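Local coordinates for protein 7,8-dihydro-6-hydroxymethylpterin pyrophosphokinase-dihydropteroate synthase (Plasmodium falciparum, PDB 6JWS) that probably makes the pyrophosphate ester of 6-hydroxymethyl-7,8-dihydropterin from ATP and then joins it to 4-aminobenzoate, giving 7,8-dihydropteroate for folate synthesis, at residues B[432-444]-B[531-543]. The protein carries 1 engineered substitution. Numbering follows the deposited sequence.
Sequences GGESSGPFVIPNP and KRGNPHTMDKLTN. Engineered in segment 432-444: Gly437 (natural residue Ala). With PT1 (pteroic acid), chain I; ACT (acetate ion), chain M.
Asn534 OD1 is gripped by two backbone groups, His536 N at 2.8 Å and Thr537 N at 3.0 Å, and the Asx turn so formed shapes the corner at which Pro535 and His536 meet the Gly437-Val440 turn of the other loop. That partner is a type II beta turn with Phe439 in its positive-phi position (phi 69°). Its amide, Phe439 N, gives a weak hydrogen bond to Pro535 O at 3.3 Å, while Pro535 CB packs against Gly437 O. With CG anti to its carbonyl carbon (chi1 -60°), the His536 ring reaches obliquely to the turn's backbone, bringing CE1 to 3.4 Å from Phe439 O. His536 ND1 sits near the edge of the poorly ordered Phe439 ring, which has Pro535 O over one face, toward the rim. Farther round the ring, Asp539 OD2 lies 3.3 Å from Phe439 CE2, the carboxylate plane turned 69° from the ring; the salt bridge from Asp539 OD2 to Arg610, which also binds the pteroate, probably steadies the carboxylate. On the ligand side, Pro438 CD rests 3.5 Å from pteroate C20, with the Met538 methyl, CE, beside it at 4.3 Å from Pro438 CD; Ser436 and Gly437, the latter engineered from alanine, continue this side of the pocket. Such pairing of loops beside the bound pteroate illustrates TIM-barrel design: 432-444 leads from strand 428-432 to helix 448-464, while 531-543 follows strand 525-529 and precedes helix 547-564, with strands 478-482 and 500-503 between them in the barrel.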
# COMPACT_ATOMS: atom_id res chain seq x y z
N GLY B 432 -18.96 -8.68 -24.14
CA GLY B 432 -20.32 -9.07 -23.82
C GLY B 432 -21.36 -8.38 -24.69
O GLY B 432 -21.11 -7.30 -25.25
N GLY B 433 -22.53 -9.03 -24.80
CA GLY B 433 -23.69 -8.51 -25.51
C GLY B 433 -24.97 -8.59 -24.68
O GLY B 433 -26.06 -8.39 -25.20
N GLU B 434 -24.83 -8.92 -23.39
CA GLU B 434 -25.93 -8.80 -22.44
C GLU B 434 -25.50 -7.91 -21.28
O GLU B 434 -24.71 -8.32 -20.43
CB GLU B 434 -26.42 -10.16 -21.95
CG GLU B 434 -27.55 -10.76 -22.79
CD GLU B 434 -28.97 -10.27 -22.52
OE1 GLU B 434 -29.24 -9.77 -21.41
OE2 GLU B 434 -29.82 -10.42 -23.44
N SER B 435 -26.02 -6.68 -21.27
CA SER B 435 -25.69 -5.68 -20.27
C SER B 435 -26.31 -6.08 -18.93
O SER B 435 -27.42 -6.60 -18.89
CB SER B 435 -26.16 -4.32 -20.71
OG SER B 435 -25.46 -3.30 -20.01
N SER B 436 -25.58 -5.85 -17.82
CA SER B 436 -26.08 -6.33 -16.54
C SER B 436 -25.96 -5.27 -15.45
O SER B 436 -26.23 -5.56 -14.28
CB SER B 436 -25.46 -7.66 -16.15
OG SER B 436 -24.04 -7.57 -16.05
N GLY B 437 -25.58 -4.05 -15.84
CA GLY B 437 -25.55 -2.91 -14.94
C GLY B 437 -26.96 -2.48 -14.52
O GLY B 437 -27.95 -2.90 -15.11
N PRO B 438 -27.08 -1.59 -13.51
CA PRO B 438 -28.39 -1.27 -12.93
C PRO B 438 -29.36 -0.70 -13.96
O PRO B 438 -29.01 0.22 -14.70
CB PRO B 438 -28.07 -0.27 -11.80
CG PRO B 438 -26.72 0.30 -12.18
CD PRO B 438 -25.99 -0.81 -12.91
N PHE B 439 -30.54 -1.32 -14.01
CA PHE B 439 -31.77 -0.83 -14.63
C PHE B 439 -31.67 -0.78 -16.16
O PHE B 439 -32.47 -0.12 -16.81
CB PHE B 439 -32.23 0.49 -14.00
CG PHE B 439 -32.46 0.46 -12.51
CD1 PHE B 439 -33.57 -0.19 -11.96
CD2 PHE B 439 -31.59 1.12 -11.64
CE1 PHE B 439 -33.77 -0.21 -10.59
CE2 PHE B 439 -31.80 1.10 -10.27
CZ PHE B 439 -32.89 0.43 -9.74
N VAL B 440 -30.70 -1.52 -16.74
CA VAL B 440 -30.54 -1.55 -18.18
C VAL B 440 -31.54 -2.53 -18.80
O VAL B 440 -31.59 -3.70 -18.42
CB VAL B 440 -29.09 -1.85 -18.63
CG1 VAL B 440 -28.15 -0.69 -18.37
CG2 VAL B 440 -28.55 -3.16 -18.06
N ILE B 441 -32.34 -2.01 -19.74
CA ILE B 441 -33.17 -2.83 -20.61
C ILE B 441 -32.36 -3.16 -21.86
O ILE B 441 -31.79 -2.25 -22.48
CB ILE B 441 -34.52 -2.15 -20.92
CG1 ILE B 441 -34.38 -0.65 -21.21
CG2 ILE B 441 -35.53 -2.41 -19.81
CD1 ILE B 441 -34.37 -0.28 -22.68
N PRO B 442 -32.25 -4.45 -22.27
CA PRO B 442 -31.50 -4.82 -23.47
C PRO B 442 -32.22 -4.39 -24.74
O PRO B 442 -33.42 -4.10 -24.71
CB PRO B 442 -31.42 -6.36 -23.39
CG PRO B 442 -32.64 -6.75 -22.59
CD PRO B 442 -32.84 -5.62 -21.60
N ASN B 443 -31.48 -4.32 -25.85
CA ASN B 443 -32.09 -4.16 -27.16
C ASN B 443 -32.80 -5.47 -27.49
O ASN B 443 -32.15 -6.47 -27.78
CB ASN B 443 -31.08 -3.73 -28.22
CG ASN B 443 -31.71 -3.39 -29.56
OD1 ASN B 443 -32.59 -4.10 -30.04
ND2 ASN B 443 -31.25 -2.32 -30.18
N PRO B 444 -34.15 -5.52 -27.44
CA PRO B 444 -34.88 -6.78 -27.54
C PRO B 444 -35.08 -7.23 -28.98
O PRO B 444 -35.80 -8.21 -29.24
CB PRO B 444 -36.22 -6.44 -26.86
CG PRO B 444 -36.44 -4.97 -27.17
CD PRO B 444 -35.05 -4.36 -27.29
N LYS B 531 -23.88 -12.83 -7.47
CA LYS B 531 -24.93 -11.82 -7.53
C LYS B 531 -26.20 -12.41 -6.91
O LYS B 531 -26.25 -13.60 -6.58
CB LYS B 531 -25.16 -11.36 -8.98
CG LYS B 531 -25.70 -12.41 -9.94
CD LYS B 531 -26.25 -11.83 -11.27
CE LYS B 531 -27.25 -12.72 -12.00
NZ LYS B 531 -28.07 -13.60 -11.12
N ARG B 532 -27.20 -11.55 -6.70
CA ARG B 532 -28.58 -11.96 -6.47
C ARG B 532 -29.44 -11.12 -7.43
O ARG B 532 -29.13 -9.96 -7.67
CB ARG B 532 -29.01 -11.65 -5.03
CG ARG B 532 -28.25 -12.37 -3.92
CD ARG B 532 -28.65 -11.74 -2.59
NE ARG B 532 -28.21 -12.50 -1.42
CZ ARG B 532 -28.42 -12.13 -0.16
NH1 ARG B 532 -29.02 -10.97 0.09
NH2 ARG B 532 -28.02 -12.90 0.84
N GLY B 533 -30.49 -11.71 -8.00
CA GLY B 533 -31.46 -10.91 -8.74
C GLY B 533 -31.02 -10.56 -10.16
O GLY B 533 -30.14 -11.19 -10.74
N ASN B 534 -31.65 -9.54 -10.74
CA ASN B 534 -31.30 -9.08 -12.07
C ASN B 534 -31.07 -7.58 -12.00
O ASN B 534 -31.16 -7.00 -10.91
CB ASN B 534 -32.40 -9.43 -13.07
CG ASN B 534 -33.76 -8.92 -12.64
OD1 ASN B 534 -33.91 -7.77 -12.24
ND2 ASN B 534 -34.76 -9.80 -12.73
N PRO B 535 -30.76 -6.90 -13.13
CA PRO B 535 -30.56 -5.45 -13.12
C PRO B 535 -31.68 -4.66 -12.43
O PRO B 535 -31.41 -3.64 -11.79
CB PRO B 535 -30.36 -5.07 -14.61
CG PRO B 535 -29.88 -6.38 -15.26
CD PRO B 535 -30.54 -7.49 -14.47
N HIS B 536 -32.92 -5.13 -12.52
CA HIS B 536 -34.01 -4.36 -11.95
C HIS B 536 -34.23 -4.64 -10.46
O HIS B 536 -34.77 -3.78 -9.77
CB HIS B 536 -35.29 -4.48 -12.81
CG HIS B 536 -35.05 -3.98 -14.19
ND1 HIS B 536 -34.99 -2.62 -14.49
CD2 HIS B 536 -34.76 -4.64 -15.34
CE1 HIS B 536 -34.71 -2.47 -15.77
NE2 HIS B 536 -34.57 -3.70 -16.31
N THR B 537 -33.83 -5.82 -9.97
CA THR B 537 -34.17 -6.20 -8.60
C THR B 537 -32.97 -6.13 -7.66
O THR B 537 -33.17 -6.01 -6.46
CB THR B 537 -34.84 -7.58 -8.51
OG1 THR B 537 -33.90 -8.55 -8.96
CG2 THR B 537 -36.15 -7.67 -9.27
N MET B 538 -31.75 -6.22 -8.19
CA MET B 538 -30.60 -6.56 -7.36
C MET B 538 -30.35 -5.52 -6.26
O MET B 538 -29.87 -5.88 -5.18
CB MET B 538 -29.33 -6.78 -8.19
CG MET B 538 -28.90 -5.57 -9.02
SD MET B 538 -27.42 -5.99 -9.98
CE MET B 538 -27.00 -4.37 -10.63
N ASP B 539 -30.68 -4.25 -6.52
CA ASP B 539 -30.37 -3.18 -5.57
C ASP B 539 -31.18 -3.32 -4.29
O ASP B 539 -30.87 -2.67 -3.28
CB ASP B 539 -30.58 -1.77 -6.16
CG ASP B 539 -29.54 -1.30 -7.18
OD1 ASP B 539 -28.38 -1.83 -7.18
OD2 ASP B 539 -29.90 -0.40 -7.98
N LYS B 540 -32.21 -4.16 -4.29
CA LYS B 540 -32.96 -4.31 -3.05
C LYS B 540 -32.67 -5.66 -2.40
O LYS B 540 -33.32 -5.99 -1.41
CB LYS B 540 -34.47 -4.13 -3.29
CG LYS B 540 -34.92 -2.68 -3.41
CD LYS B 540 -36.21 -2.50 -4.17
CE LYS B 540 -36.58 -1.03 -4.33
NZ LYS B 540 -37.94 -0.87 -4.89
N LEU B 541 -31.71 -6.42 -2.91
CA LEU B 541 -31.49 -7.77 -2.41
C LEU B 541 -30.23 -7.80 -1.56
O LEU B 541 -29.30 -8.57 -1.81
CB LEU B 541 -31.44 -8.75 -3.59
CG LEU B 541 -32.69 -8.78 -4.45
CD1 LEU B 541 -32.54 -9.82 -5.54
CD2 LEU B 541 -33.94 -9.06 -3.59
N THR B 542 -30.27 -7.03 -0.48
CA THR B 542 -29.10 -6.47 0.15
C THR B 542 -28.90 -6.96 1.59
O THR B 542 -27.93 -6.56 2.27
CB THR B 542 -29.23 -4.95 -0.05
OG1 THR B 542 -28.20 -4.65 -0.99
CG2 THR B 542 -29.20 -4.12 1.21
N ASN B 543 -29.77 -7.87 2.04
CA ASN B 543 -29.65 -8.39 3.39
C ASN B 543 -28.76 -9.63 3.43
O ASN B 543 -29.06 -10.65 2.83
CB ASN B 543 -31.02 -8.65 4.04
CG ASN B 543 -31.93 -7.44 4.06
OD1 ASN B 543 -31.46 -6.30 4.17
ND2 ASN B 543 -33.24 -7.66 3.96
C2 PT1 I . -18.20 -7.73 -12.84
C3 PT1 I . -19.03 -7.35 -13.97
C5 PT1 I . -19.11 -8.31 -15.08
N6 PT1 I . -19.70 -6.17 -14.04
C7 PT1 I . -17.68 -9.80 -13.87
N9 PT1 I . -18.43 -9.48 -14.98
C10 PT1 I . -20.48 -5.90 -15.12
N11 PT1 I . -17.01 -11.01 -13.79
C12 PT1 I . -20.58 -6.82 -16.16
C21 PT1 I . -23.10 -0.40 -10.51
O22 PT1 I . -22.83 0.79 -10.85
O1 PT1 I . -18.08 -6.91 -11.79
N4 PT1 I . -17.56 -8.93 -12.84
N8 PT1 I . -19.89 -7.98 -16.13
C13 PT1 I . -21.25 -4.61 -15.15
N14 PT1 I . -22.35 -4.70 -14.16
C15 PT1 I . -22.55 -3.69 -13.28
C16 PT1 I . -23.05 -3.95 -11.99
C17 PT1 I . -22.24 -2.35 -13.70
C18 PT1 I . -23.24 -2.87 -11.09
C19 PT1 I . -22.44 -1.28 -12.79
C20 PT1 I . -22.92 -1.54 -11.49
O23 PT1 I . -23.50 -0.63 -9.36
C ACT M . -25.97 -15.28 -0.63
O ACT M . -26.30 -14.56 -1.63
OXT ACT M . -26.53 -15.24 0.48
CH3 ACT M . -24.76 -16.22 -0.77